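Local coordinates for beta-ketoacyl-[acyl-carrier-protein] synthase III (Pseudomonas aeruginosa, PDB 2X3E) that probably catalyses, as a homodimeric member of the thiolase-like superfamily, the condensation of acetyl-CoA with malonyl-ACP that initiates bacterial fatty acid synthesis, at residues A[154-159]-A[211-216]; A[255-260]-A[273-278]; A[59-64]-A[96-101]; A[66-71]-A[163-168]. The protein carries 1 engineered substitution. All coordinates share one frame; numbering follows the deposited sequence.

Contact 1: A[154-159]-A[211-216]; sequences RALFGD and FRMDGK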
loop_
_atom_site.group_PDB
_atom_site.type_symbol
_atom_site.label_atom_id
_atom_site.label_comp_id
_atom_site.label_asym_id
_atom_site.label_seq_id
_atom_site.Cartn_x
_atom_site.Cartn_y
_atom_site.Cartn_z
ATOM N N ARG A 154 -22.428 8.991 -8.950
ATOM C CA ARG A 154 -23.363 8.080 -8.286
ATOM C C ARG A 154 -24.009 7.085 -9.258
ATOM O O ARG A 154 -24.341 5.966 -8.869
ATOM C CB ARG A 154 -24.423 8.859 -7.512
ATOM C CG ARG A 154 -23.839 9.595 -6.313
ATOM C CD ARG A 154 -24.914 10.116 -5.403
ATOM N NE ARG A 154 -25.683 9.020 -4.821
ATOM C CZ ARG A 154 -26.896 9.143 -4.288
ATOM N NH1 ARG A 154 -27.508 10.322 -4.248
ATOM N NH2 ARG A 154 -27.503 8.072 -3.797
ATOM N N ALA A 155 -24.165 7.489 -10.518
ATOM C CA ALA A 155 -24.665 6.584 -11.558
ATOM C C ALA A 155 -23.651 5.487 -11.916
ATOM O O ALA A 155 -24.041 4.401 -12.340
ATOM C CB ALA A 155 -25.055 7.371 -12.806
ATOM N N LEU A 156 -22.362 5.766 -11.733
ATOM C CA LEU A 156 -21.297 4.879 -12.204
ATOM C C LEU A 156 -20.767 3.934 -11.121
ATOM O O LEU A 156 -20.586 2.736 -11.366
ATOM C CB LEU A 156 -20.139 5.722 -12.759
ATOM C CG LEU A 156 -18.894 5.009 -13.298
ATOM C CD1 LEU A 156 -19.265 4.069 -14.431
ATOM C CD2 LEU A 156 -17.866 6.042 -13.765
ATOM N N PHE A 157 -20.516 4.472 -9.930
ATOM C CA PHE A 157 -19.733 3.759 -8.923
ATOM C C PHE A 157 -20.554 2.889 -7.973
ATOM O O PHE A 157 -21.619 3.278 -7.504
ATOM C CB PHE A 157 -18.850 4.731 -8.120
ATOM C CG PHE A 157 -17.684 5.256 -8.902
ATOM C CD1 PHE A 157 -16.562 4.470 -9.100
ATOM C CD2 PHE A 157 -17.717 6.524 -9.461
ATOM C CE1 PHE A 157 -15.488 4.936 -9.842
ATOM C CE2 PHE A 157 -16.650 6.996 -10.197
ATOM C CZ PHE A 157 -15.530 6.203 -10.385
ATOM N N GLY A 158 -20.020 1.706 -7.695
ATOM C CA GLY A 158 -20.596 0.788 -6.712
ATOM C C GLY A 158 -19.520 0.258 -5.791
ATOM O O GLY A 158 -18.338 0.576 -5.962
ATOM N N ASP A 159 -19.933 -0.564 -4.828
ATOM C CA ASP A 159 -19.052 -1.106 -3.794
ATOM C C ASP A 159 -18.931 -2.620 -3.912
ATOM O O ASP A 159 -19.821 -3.294 -4.438
ATOM C CB ASP A 159 -19.605 -0.780 -2.400
ATOM C CG ASP A 159 -19.774 0.708 -2.158
ATOM O OD1 ASP A 159 -19.093 1.516 -2.825
ATOM O OD2 ASP A 159 -20.584 1.072 -1.274
ATOM N N PHE A 211 -15.082 12.387 -4.019
ATOM C CA PHE A 211 -14.414 11.964 -5.242
ATOM C C PHE A 211 -14.856 12.853 -6.402
ATOM O O PHE A 211 -16.049 13.147 -6.550
ATOM C CB PHE A 211 -14.739 10.509 -5.565
ATOM C CG PHE A 211 -14.177 10.045 -6.885
ATOM C CD1 PHE A 211 -14.997 9.919 -7.997
ATOM C CD2 PHE A 211 -12.824 9.755 -7.016
ATOM C CE1 PHE A 211 -14.482 9.498 -9.213
ATOM C CE2 PHE A 211 -12.305 9.336 -8.223
ATOM C CZ PHE A 211 -13.131 9.212 -9.327
ATOM N N ARG A 212 -13.889 13.290 -7.206
ATOM C CA ARG A 212 -14.179 14.007 -8.441
ATOM C C ARG A 212 -13.397 13.410 -9.599
ATOM O O ARG A 212 -12.289 12.888 -9.417
ATOM C CB ARG A 212 -13.883 15.505 -8.305
ATOM C CG ARG A 212 -12.431 15.882 -8.058
ATOM C CD ARG A 212 -12.214 17.366 -8.360
ATOM N NE ARG A 212 -10.982 17.893 -7.773
ATOM C CZ ARG A 212 -9.755 17.714 -8.263
ATOM N NH1 ARG A 212 -9.546 17.003 -9.368
ATOM N NH2 ARG A 212 -8.716 18.259 -7.633
ATOM N N MET A 213 -13.986 13.479 -10.788
ATOM C CA MET A 213 -13.312 13.032 -11.995
ATOM C C MET A 213 -13.665 13.898 -13.193
ATOM O O MET A 213 -14.801 14.360 -13.328
ATOM C CB MET A 213 -13.650 11.571 -12.297
ATOM C CG MET A 213 -15.108 11.300 -12.632
ATOM S SD MET A 213 -15.435 9.541 -12.879
ATOM C CE MET A 213 -14.174 9.109 -14.076
ATOM N N ASP A 214 -12.667 14.104 -14.048
ATOM C CA ASP A 214 -12.840 14.738 -15.345
ATOM C C ASP A 214 -13.243 13.645 -16.338
ATOM O O ASP A 214 -12.391 13.037 -16.982
ATOM C CB ASP A 214 -11.525 15.417 -15.758
ATOM C CG ASP A 214 -11.667 16.295 -16.987
ATOM O OD1 ASP A 214 -12.484 15.980 -17.881
ATOM O OD2 ASP A 214 -10.937 17.302 -17.063
ATOM N N GLY A 215 -14.546 13.400 -16.444
ATOM C CA GLY A 215 -15.081 12.286 -17.228
ATOM C C GLY A 215 -14.620 12.239 -18.674
ATOM O O GLY A 215 -14.159 11.197 -19.152
ATOM N N LYS A 216 -14.750 13.365 -19.375
ATOM C CA LYS A 216 -14.330 13.456 -20.775
ATOM C C LYS A 216 -12.848 13.117 -20.928
ATOM O O LYS A 216 -12.485 12.253 -21.730
ATOM C CB LYS A 216 -14.608 14.855 -21.332
ATOM C CG LYS A 216 -14.350 14.983 -22.835
ATOM C CD LYS A 216 -15.118 16.148 -23.454
ATOM C CE LYS A 216 -15.167 16.041 -24.975
ATOM N NZ LYS A 216 -16.216 16.926 -25.560
#
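F157 and F211 form the tight half of this contact, their rings meeting at adjoining corners, with F157 CE2 3.5 Å from F211 CE1. The ring planes are inclined by 77° and the centroids lie 5.1 Å apart, a steep, oblique meeting. F157 CZ also approaches F211 CE1, at 3.7 Å, so two neighbouring atoms of one ring bear on one atom of the other. F142 packs against both rings and extends the pair into an aromatic cluster. M213 adds a Met-aromatic contact: its SD lies near the plane of the F157 ring, at the edge, 3.9 Å from CE2. The sulfur gets there because CG stands between the backbone N and the carbonyl carbon (chi1 65°) and the chain bends at its last torsion. This cluster borders the predicted active site of the thiolase fold. The side chain of F157 comes within about 3 Å of that of N280, a predicted catalytic residue, while the backbone of N280 hydrogen-bonds to the backbones of L156 and G158. Packing thins toward M213, which is partly exposed: L156 CD2 stays 4.4 Å from its SD. The backbones themselves remain apart, the nearest CA pair, L156 and G215, being 10.9 Å from each other. Farther out, exposed D214 caps the following helix, its OD1 bonding to A217 N.

Contact 2: A[255-260]-A[273-278]; sequences RILAAV and SNIAEV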
loop_
_atom_site.group_PDB
_atom_site.type_symbol
_atom_site.label_atom_id
_atom_site.label_comp_id
_atom_site.label_asym_id
_atom_site.label_seq_id
_atom_site.Cartn_x
_atom_site.Cartn_y
_atom_site.Cartn_z
ATOM N N ARG A 255 -19.015 1.913 -22.236
ATOM C CA ARG A 255 -18.396 2.149 -23.542
ATOM C C ARG A 255 -16.912 1.780 -23.587
ATOM O O ARG A 255 -16.424 1.302 -24.611
ATOM C CB ARG A 255 -18.576 3.603 -23.976
ATOM C CG ARG A 255 -20.011 3.973 -24.310
ATOM C CD ARG A 255 -20.079 5.041 -25.400
ATOM N NE ARG A 255 -21.212 5.947 -25.215
ATOM C CZ ARG A 255 -21.235 6.975 -24.366
ATOM N NH1 ARG A 255 -20.182 7.252 -23.596
ATOM N NH2 ARG A 255 -22.321 7.735 -24.283
ATOM N N ILE A 256 -16.205 1.988 -22.478
ATOM C CA ILE A 256 -14.755 1.771 -22.446
ATOM C C ILE A 256 -14.377 0.315 -22.727
ATOM O O ILE A 256 -13.385 0.045 -23.410
ATOM C CB ILE A 256 -14.139 2.259 -21.099
ATOM C CG1 ILE A 256 -14.144 3.790 -21.056
ATOM C CG2 ILE A 256 -12.712 1.749 -20.922
ATOM C CD1 ILE A 256 -13.973 4.369 -19.670
ATOM N N LEU A 257 -15.185 -0.618 -22.233
ATOM C CA LEU A 257 -14.870 -2.042 -22.343
ATOM C C LEU A 257 -14.853 -2.507 -23.805
ATOM O O LEU A 257 -13.876 -3.100 -24.258
ATOM C CB LEU A 257 -15.861 -2.869 -21.512
ATOM C CG LEU A 257 -15.812 -2.572 -20.007
ATOM C CD1 LEU A 257 -16.984 -3.190 -19.263
ATOM C CD2 LEU A 257 -14.526 -3.068 -19.437
ATOM N N ALA A 258 -15.924 -2.218 -24.541
ATOM C CA ALA A 258 -15.974 -2.534 -25.970
ATOM C C ALA A 258 -14.955 -1.733 -26.790
ATOM O O ALA A 258 -14.430 -2.238 -27.782
ATOM C CB ALA A 258 -17.374 -2.319 -26.519
ATOM N N ALA A 259 -14.690 -0.491 -26.387
ATOM C CA ALA A 259 -13.700 0.352 -27.071
ATOM C C ALA A 259 -12.282 -0.205 -26.925
ATOM O O ALA A 259 -11.461 -0.053 -27.829
ATOM C CB ALA A 259 -13.763 1.790 -26.560
ATOM N N VAL A 260 -11.987 -0.838 -25.792
ATOM C CA VAL A 260 -10.698 -1.502 -25.622
ATOM C C VAL A 260 -10.564 -2.684 -26.601
ATOM O O VAL A 260 -9.543 -2.814 -27.275
ATOM C CB VAL A 260 -10.468 -1.943 -24.159
ATOM C CG1 VAL A 260 -9.239 -2.845 -24.048
ATOM C CG2 VAL A 260 -10.307 -0.716 -23.268
ATOM N N SER A 273 -17.436 -8.897 -18.548
ATOM C CA SER A 273 -18.051 -7.677 -18.027
ATOM C C SER A 273 -19.339 -7.925 -17.239
ATOM O O SER A 273 -20.246 -8.617 -17.709
ATOM C CB SER A 273 -18.349 -6.719 -19.176
ATOM O OG SER A 273 -19.036 -5.566 -18.709
ATOM N N ASN A 274 -19.405 -7.338 -16.046
ATOM C CA ASN A 274 -20.629 -7.301 -15.248
ATOM C C ASN A 274 -20.959 -5.889 -14.763
ATOM O O ASN A 274 -21.708 -5.717 -13.805
ATOM C CB ASN A 274 -20.518 -8.255 -14.052
ATOM C CG ASN A 274 -19.400 -7.875 -13.093
ATOM O OD1 ASN A 274 -18.437 -7.218 -13.473
ATOM N ND2 ASN A 274 -19.528 -8.299 -11.844
ATOM N N ILE A 275 -20.427 -4.878 -15.447
ATOM C CA ILE A 275 -20.589 -3.485 -15.015
ATOM C C ILE A 275 -22.060 -3.053 -14.941
ATOM O O ILE A 275 -22.419 -2.187 -14.144
ATOM C CB ILE A 275 -19.772 -2.515 -15.918
ATOM C CG1 ILE A 275 -19.597 -1.159 -15.224
ATOM C CG2 ILE A 275 -20.411 -2.374 -17.305
ATOM C CD1 ILE A 275 -18.660 -0.240 -15.945
ATOM N N ALA A 276 -22.912 -3.669 -15.753
ATOM C CA ALA A 276 -24.352 -3.393 -15.697
ATOM C C ALA A 276 -24.991 -3.767 -14.353
ATOM O O ALA A 276 -25.927 -3.095 -13.908
ATOM C CB ALA A 276 -25.072 -4.111 -16.840
ATOM N N GLU A 277 -24.471 -4.819 -13.710
ATOM C CA GLU A 277 -25.068 -5.357 -12.482
ATOM C C GLU A 277 -24.416 -4.832 -11.206
ATOM O O GLU A 277 -25.054 -4.801 -10.160
ATOM C CB GLU A 277 -25.011 -6.888 -12.476
ATOM C CG GLU A 277 -25.796 -7.547 -13.599
ATOM C CD GLU A 277 -24.959 -7.748 -14.844
ATOM O OE1 GLU A 277 -23.829 -7.225 -14.881
ATOM O OE2 GLU A 277 -25.425 -8.422 -15.786
ATOM N N VAL A 278 -23.149 -4.435 -11.288
ATOM C CA VAL A 278 -22.409 -4.007 -10.096
ATOM C C VAL A 278 -21.813 -2.603 -10.182
ATOM O O VAL A 278 -21.340 -2.084 -9.179
ATOM C CB VAL A 278 -21.280 -5.018 -9.739
ATOM C CG1 VAL A 278 -21.859 -6.412 -9.551
ATOM C CG2 VAL A 278 -20.177 -5.037 -10.801
#
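L257 carries this contact from the helix, meeting S273 and I275 with a single methyl, CD1. The helical segment starts at R255, whose exposed side chain takes no part. R255 closes the predicted ACP-binding region 251-255 and, as the last arginine of that region, is probably essential for the weak association with ACP. Its guanidinium lies close to that of R39, consistent with a basic surface for an acidic partner. I256, one position on, turns to another neighbour, F219 of helix 215-237. L257 then points to the second segment. Its CG is anti to the carbonyl carbon (chi1 -63°), and the extended second torsion (168°) carries CD1 to the far end of the chain, 3.2 Å from S273 OG and 3.8 Å from S273 CB. The hydroxyl is polar but has its own partner, Q251 OE1, which also bonds to N274 N and thereby holds the start of the second segment. On the I275 side, CD1 touches the CG2 branch at 4.0 Å, an ordinary apolar contact. One turn after I256, V260 bonds through its N to I256 O at 2.9 Å and faces M226 and S227. Helix 254-264 thus packs on helix 215-237 through I256 and V260 and on the start of helix 275-278 through L257, while L257 and V260 also rest on strand 246-249.

Contact 3: A[59-64]-A[96-101]; sequences RAASAA and ARLGLV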
loop_
_atom_site.group_PDB
_atom_site.type_symbol
_atom_site.label_atom_id
_atom_site.label_comp_id
_atom_site.label_asym_id
_atom_site.label_seq_id
_atom_site.Cartn_x
_atom_site.Cartn_y
_atom_site.Cartn_z
ATOM N N ARG A 59 -15.497 -11.106 3.916
ATOM C CA ARG A 59 -16.390 -12.066 3.274
ATOM C C ARG A 59 -15.788 -12.623 1.985
ATOM O O ARG A 59 -15.860 -13.833 1.742
ATOM C CB ARG A 59 -17.764 -11.442 2.995
ATOM C CG ARG A 59 -18.618 -11.182 4.239
ATOM C CD ARG A 59 -19.007 -12.477 4.979
ATOM N NE ARG A 59 -19.794 -13.385 4.146
ATOM C CZ ARG A 59 -21.115 -13.316 3.981
ATOM N NH1 ARG A 59 -21.831 -12.376 4.588
ATOM N NH2 ARG A 59 -21.725 -14.189 3.192
ATOM N N ALA A 60 -15.192 -11.757 1.168
ATOM C CA ALA A 60 -14.563 -12.209 -0.084
ATOM C C ALA A 60 -13.399 -13.158 0.170
ATOM O O ALA A 60 -13.250 -14.169 -0.524
ATOM C CB ALA A 60 -14.099 -11.027 -0.925
ATOM N N ALA A 61 -12.576 -12.818 1.157
ATOM C CA ALA A 61 -11.397 -13.608 1.508
ATOM C C ALA A 61 -11.757 -14.979 2.073
ATOM O O ALA A 61 -11.111 -15.974 1.735
ATOM C CB ALA A 61 -10.525 -12.839 2.495
ATOM N N SER A 62 -12.777 -15.044 2.929
ATOM C CA SER A 62 -13.238 -16.325 3.466
ATOM C C SER A 62 -13.700 -17.239 2.334
ATOM O O SER A 62 -13.370 -18.421 2.317
ATOM C CB SER A 62 -14.375 -16.144 4.477
ATOM O OG SER A 62 -13.962 -15.384 5.602
ATOM N N ALA A 63 -14.462 -16.685 1.389
ATOM C CA ALA A 63 -14.933 -17.448 0.228
ATOM C C ALA A 63 -13.765 -17.896 -0.653
ATOM O O ALA A 63 -13.763 -19.019 -1.166
ATOM C CB ALA A 63 -15.933 -16.624 -0.596
ATOM N N ALA A 64 -12.774 -17.025 -0.810
ATOM C CA ALA A 64 -11.582 -17.339 -1.609
ATOM C C ALA A 64 -10.770 -18.485 -1.001
ATOM O O ALA A 64 -10.243 -19.319 -1.734
ATOM C CB ALA A 64 -10.717 -16.101 -1.784
ATOM N N ALA A 96 -6.678 -10.923 10.782
ATOM C CA ALA A 96 -7.046 -11.407 12.114
ATOM C C ALA A 96 -8.449 -12.017 12.129
ATOM O O ALA A 96 -8.662 -13.086 12.705
ATOM C CB ALA A 96 -6.962 -10.280 13.143
ATOM N N ARG A 97 -9.395 -11.335 11.483
ATOM C CA ARG A 97 -10.785 -11.800 11.435
ATOM C C ARG A 97 -10.985 -13.043 10.553
ATOM O O ARG A 97 -12.020 -13.698 10.647
ATOM C CB ARG A 97 -11.722 -10.665 11.001
ATOM C CG ARG A 97 -11.901 -9.609 12.081
ATOM C CD ARG A 97 -13.063 -8.667 11.794
ATOM N NE ARG A 97 -14.353 -9.365 11.789
ATOM C CZ ARG A 97 -15.543 -8.773 11.895
ATOM N NH1 ARG A 97 -15.643 -7.453 12.049
ATOM N NH2 ARG A 97 -16.649 -9.514 11.865
ATOM N N LEU A 98 -10.002 -13.358 9.711
ATOM C CA LEU A 98 -9.974 -14.617 8.951
ATOM C C LEU A 98 -9.332 -15.763 9.727
ATOM O O LEU A 98 -9.191 -16.866 9.192
ATOM C CB LEU A 98 -9.191 -14.429 7.656
ATOM C CG LEU A 98 -9.851 -13.564 6.589
ATOM C CD1 LEU A 98 -8.836 -13.226 5.528
ATOM C CD2 LEU A 98 -11.057 -14.292 5.994
ATOM N N GLY A 99 -8.925 -15.499 10.969
ATOM C CA GLY A 99 -8.194 -16.472 11.780
ATOM C C GLY A 99 -6.712 -16.517 11.440
ATOM O O GLY A 99 -6.030 -17.481 11.792
ATOM N N LEU A 100 -6.214 -15.475 10.765
ATOM C CA LEU A 100 -4.838 -15.460 10.258
ATOM C C LEU A 100 -3.954 -14.413 10.949
ATOM O O LEU A 100 -3.092 -13.795 10.319
ATOM C CB LEU A 100 -4.833 -15.238 8.741
ATOM C CG LEU A 100 -5.728 -16.169 7.922
ATOM C CD1 LEU A 100 -5.639 -15.810 6.459
ATOM C CD2 LEU A 100 -5.369 -17.643 8.150
ATOM N N VAL A 101 -4.166 -14.228 12.248
ATOM C CA VAL A 101 -3.249 -13.443 13.070
ATOM C C VAL A 101 -1.821 -13.950 12.852
ATOM O O VAL A 101 -1.606 -15.152 12.761
ATOM C CB VAL A 101 -3.588 -13.568 14.565
ATOM C CG1 VAL A 101 -3.517 -15.025 15.016
ATOM C CG2 VAL A 101 -2.649 -12.710 15.402
HETATM O O HOH W 1 -13.579 -15.051 8.510
#
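S62 and L98 mark the nearest approach of the two backbones, with their CA atoms 6.6 Å apart. Segment 59-64 is regular helix, as its internal bond from A64 N to A60 O (2.9 Å) attests. Segment 96-101 instead runs out of helix 91-97. G99 leaves helical geometry with a positive phi of 81°, and its N reaches back to A96 O at 3.0 Å, as part of a Schellman motif. The chain therefore turns just after L98, the residue that bears the contact. L98 holds CG anti to its carbonyl carbon (chi1 -70°) and directs its forked end at the helix. The CD1 branch presses on A61 CB at 3.5 Å, closer than usual for two carbons, and CD2 lies 3.8 Å from the same methyl. CD2 also packs along the helix backbone, 3.6 Å from S62 N. On the solvent side a water donates to R97 O (3.0 Å) and lies 3.0 Å from S62 OG, but S62 has two conformers, which leaves this bridge doubtful. Beneath the contact, A61 and L98 both touch L135 of strand 133-140, so the leucine reaches both helix 53-68 and the sheet. A96 and V101 pack against G186 and D185 of the second subunit, respectively. Small alanines on helix 53-68 let it lie close to the mixed five-stranded sheet of the thiolase fold, and the end of helix 91-97 docks beside it mainly through L98, with R97 touching D55 and L58.

Contact 4: A[66-71]-A[163-168]; sequences ASAGLE and AVVLRA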
loop_
_atom_site.group_PDB
_atom_site.type_symbol
_atom_site.label_atom_id
_atom_site.label_comp_id
_atom_site.label_asym_id
_atom_site.label_seq_id
_atom_site.Cartn_x
_atom_site.Cartn_y
_atom_site.Cartn_z
ATOM N N ALA A 66 -11.989 -20.912 0.946
ATOM C CA ALA A 66 -12.803 -22.101 0.699
ATOM C C ALA A 66 -12.586 -22.608 -0.720
ATOM O O ALA A 66 -12.395 -23.800 -0.925
ATOM C CB ALA A 66 -14.290 -21.803 0.945
ATOM N N SER A 67 -12.603 -21.694 -1.691
ATOM C CA SER A 67 -12.343 -22.025 -3.101
ATOM C C SER A 67 -10.974 -22.701 -3.304
ATOM O O SER A 67 -10.862 -23.688 -4.026
ATOM C CB SER A 67 -12.427 -20.748 -3.951
ATOM O OG SER A 67 -12.028 -20.970 -5.294
ATOM N N ALA A 68 -9.945 -22.165 -2.653
ATOM C CA ALA A 68 -8.582 -22.709 -2.759
ATOM C C ALA A 68 -8.376 -24.014 -1.974
ATOM O O ALA A 68 -7.381 -24.719 -2.181
ATOM C CB ALA A 68 -7.577 -21.670 -2.303
ATOM N N GLY A 69 -9.298 -24.328 -1.067
ATOM C CA GLY A 69 -9.156 -25.505 -0.211
ATOM C C GLY A 69 -8.033 -25.325 0.801
ATOM O O GLY A 69 -7.452 -26.303 1.266
ATOM N N LEU A 70 -7.731 -24.072 1.137
ATOM C CA LEU A 70 -6.686 -23.743 2.093
ATOM C C LEU A 70 -7.323 -23.063 3.294
ATOM O O LEU A 70 -8.280 -22.309 3.137
ATOM C CB LEU A 70 -5.665 -22.792 1.466
ATOM C CG LEU A 70 -4.878 -23.287 0.254
ATOM C CD1 LEU A 70 -3.979 -22.163 -0.258
ATOM C CD2 LEU A 70 -4.052 -24.530 0.592
ATOM N N GLU A 71 -6.807 -23.335 4.490
ATOM C CA GLU A 71 -7.319 -22.685 5.692
ATOM C C GLU A 71 -6.333 -21.671 6.269
ATOM O O GLU A 71 -6.679 -20.923 7.179
ATOM C CB GLU A 71 -7.709 -23.739 6.720
ATOM C CG GLU A 71 -8.735 -24.718 6.163
ATOM C CD GLU A 71 -9.168 -25.747 7.167
ATOM O OE1 GLU A 71 -8.777 -25.633 8.350
ATOM O OE2 GLU A 71 -9.900 -26.679 6.769
ATOM N N ALA A 163 -11.531 -11.404 -4.191
ATOM C CA ALA A 163 -10.287 -11.925 -3.642
ATOM C C ALA A 163 -9.797 -13.146 -4.403
ATOM O O ALA A 163 -10.598 -13.951 -4.904
ATOM C CB ALA A 163 -10.479 -12.273 -2.182
ATOM N N VAL A 164 -8.476 -13.260 -4.495
ATOM C CA VAL A 164 -7.827 -14.450 -5.009
ATOM C C VAL A 164 -6.809 -14.971 -4.003
ATOM O O VAL A 164 -6.256 -14.207 -3.200
ATOM C CB VAL A 164 -7.111 -14.199 -6.366
ATOM C CG1 VAL A 164 -8.114 -13.937 -7.456
ATOM C CG2 VAL A 164 -6.105 -13.045 -6.259
ATOM N N VAL A 165 -6.595 -16.284 -4.049
ATOM C CA VAL A 165 -5.512 -16.942 -3.327
ATOM C C VAL A 165 -4.414 -17.260 -4.340
ATOM O O VAL A 165 -4.699 -17.778 -5.429
ATOM C CB VAL A 165 -5.986 -18.246 -2.657
ATOM C CG1 VAL A 165 -4.805 -19.022 -2.057
ATOM C CG2 VAL A 165 -7.042 -17.944 -1.590
ATOM N N LEU A 166 -3.177 -16.913 -3.986
ATOM C CA LEU A 166 -1.995 -17.248 -4.775
ATOM C C LEU A 166 -1.132 -18.211 -3.975
ATOM O O LEU A 166 -1.059 -18.110 -2.749
ATOM C CB LEU A 166 -1.175 -15.998 -5.090
ATOM C CG LEU A 166 -1.818 -14.904 -5.935
ATOM C CD1 LEU A 166 -0.990 -13.628 -5.856
ATOM C CD2 LEU A 166 -1.965 -15.357 -7.377
ATOM N N ARG A 167 -0.493 -19.153 -4.659
ATOM C CA ARG A 167 0.455 -20.069 -4.016
ATOM C C ARG A 167 1.741 -20.155 -4.817
ATOM O O ARG A 167 1.752 -19.886 -6.014
ATOM C CB ARG A 167 -0.149 -21.473 -3.881
ATOM C CG ARG A 167 -0.417 -22.185 -5.206
ATOM C CD ARG A 167 -0.706 -23.667 -4.990
ATOM N NE ARG A 167 -1.146 -24.344 -6.209
ATOM C CZ ARG A 167 -0.359 -24.701 -7.223
ATOM N NH1 ARG A 167 0.947 -24.437 -7.213
ATOM N NH2 ARG A 167 -0.892 -25.322 -8.268
ATOM N N ALA A 168 2.822 -20.549 -4.155
ATOM C CA ALA A 168 4.053 -20.888 -4.851
ATOM C C ALA A 168 3.796 -22.055 -5.802
ATOM O O ALA A 168 3.076 -23.002 -5.467
ATOM C CB ALA A 168 5.158 -21.249 -3.850
#
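V165 opposes A68 and L70 with the two branches of its isopropyl group, and the turn of that fork sets which methyl meets which neighbour. CG1 is anti to the backbone N (chi1 173°), which leaves CG2 anti to the carbonyl carbon and both methyls turned to the helix end. A68 CB lies 3.8 Å from V165 CB and from each of its two methyls, CG1 and CG2. L70 comes in from farther along the chain. Its side chain meets the valine obliquely and touches with one branch only, CD1 lying 3.7 Å from V165 CG1. Between these two residues the helix ends: G69 has a phi of 70° and its N bonds back to A66 O at 3.1 Å, part of a Schellman motif that closes helix 53-68 and lets L70 approach the same valine. The alternation of strand 160-169 fits the layered alpha-beta architecture of the thiolase superfamily. V165 faces helix 53-68, while V164 and L166, on the other side of the sheet, pack against helix 114-127. S67 OG bonds to L11 N of strand 5-14 and to V327 O near the C-terminus. Past the apolar patch, R167 points the same way as V165 but ends in polar partners. Its NH1 bonds to A168 O at 3.1 Å, with an N-H...O angle of 150° and the acceptor in the guanidinium plane, and NH2 forms a salt bridge with E173.

Contacts 1 and 2 are buried and border the predicted active site, their centres 14 Å apart, whereas contacts 3 and 4 are only partly buried and lie away from the annotated sites. Contacts 3 and 4 share helix 53-68, their centres 11 Å apart, and touch directly where A64 O meets V165 CG2 at 3.5 Å. Chemistry follows place: aromatic rings and a sulfur gather in contact 1, a leucine methyl meets a serine and an isoleucine in contact 2, and alanines meet leucine or valine in contacts 3 and 4. Helix 151-156 leads into strand 160-169, joining contacts 1 and 4 along the chain.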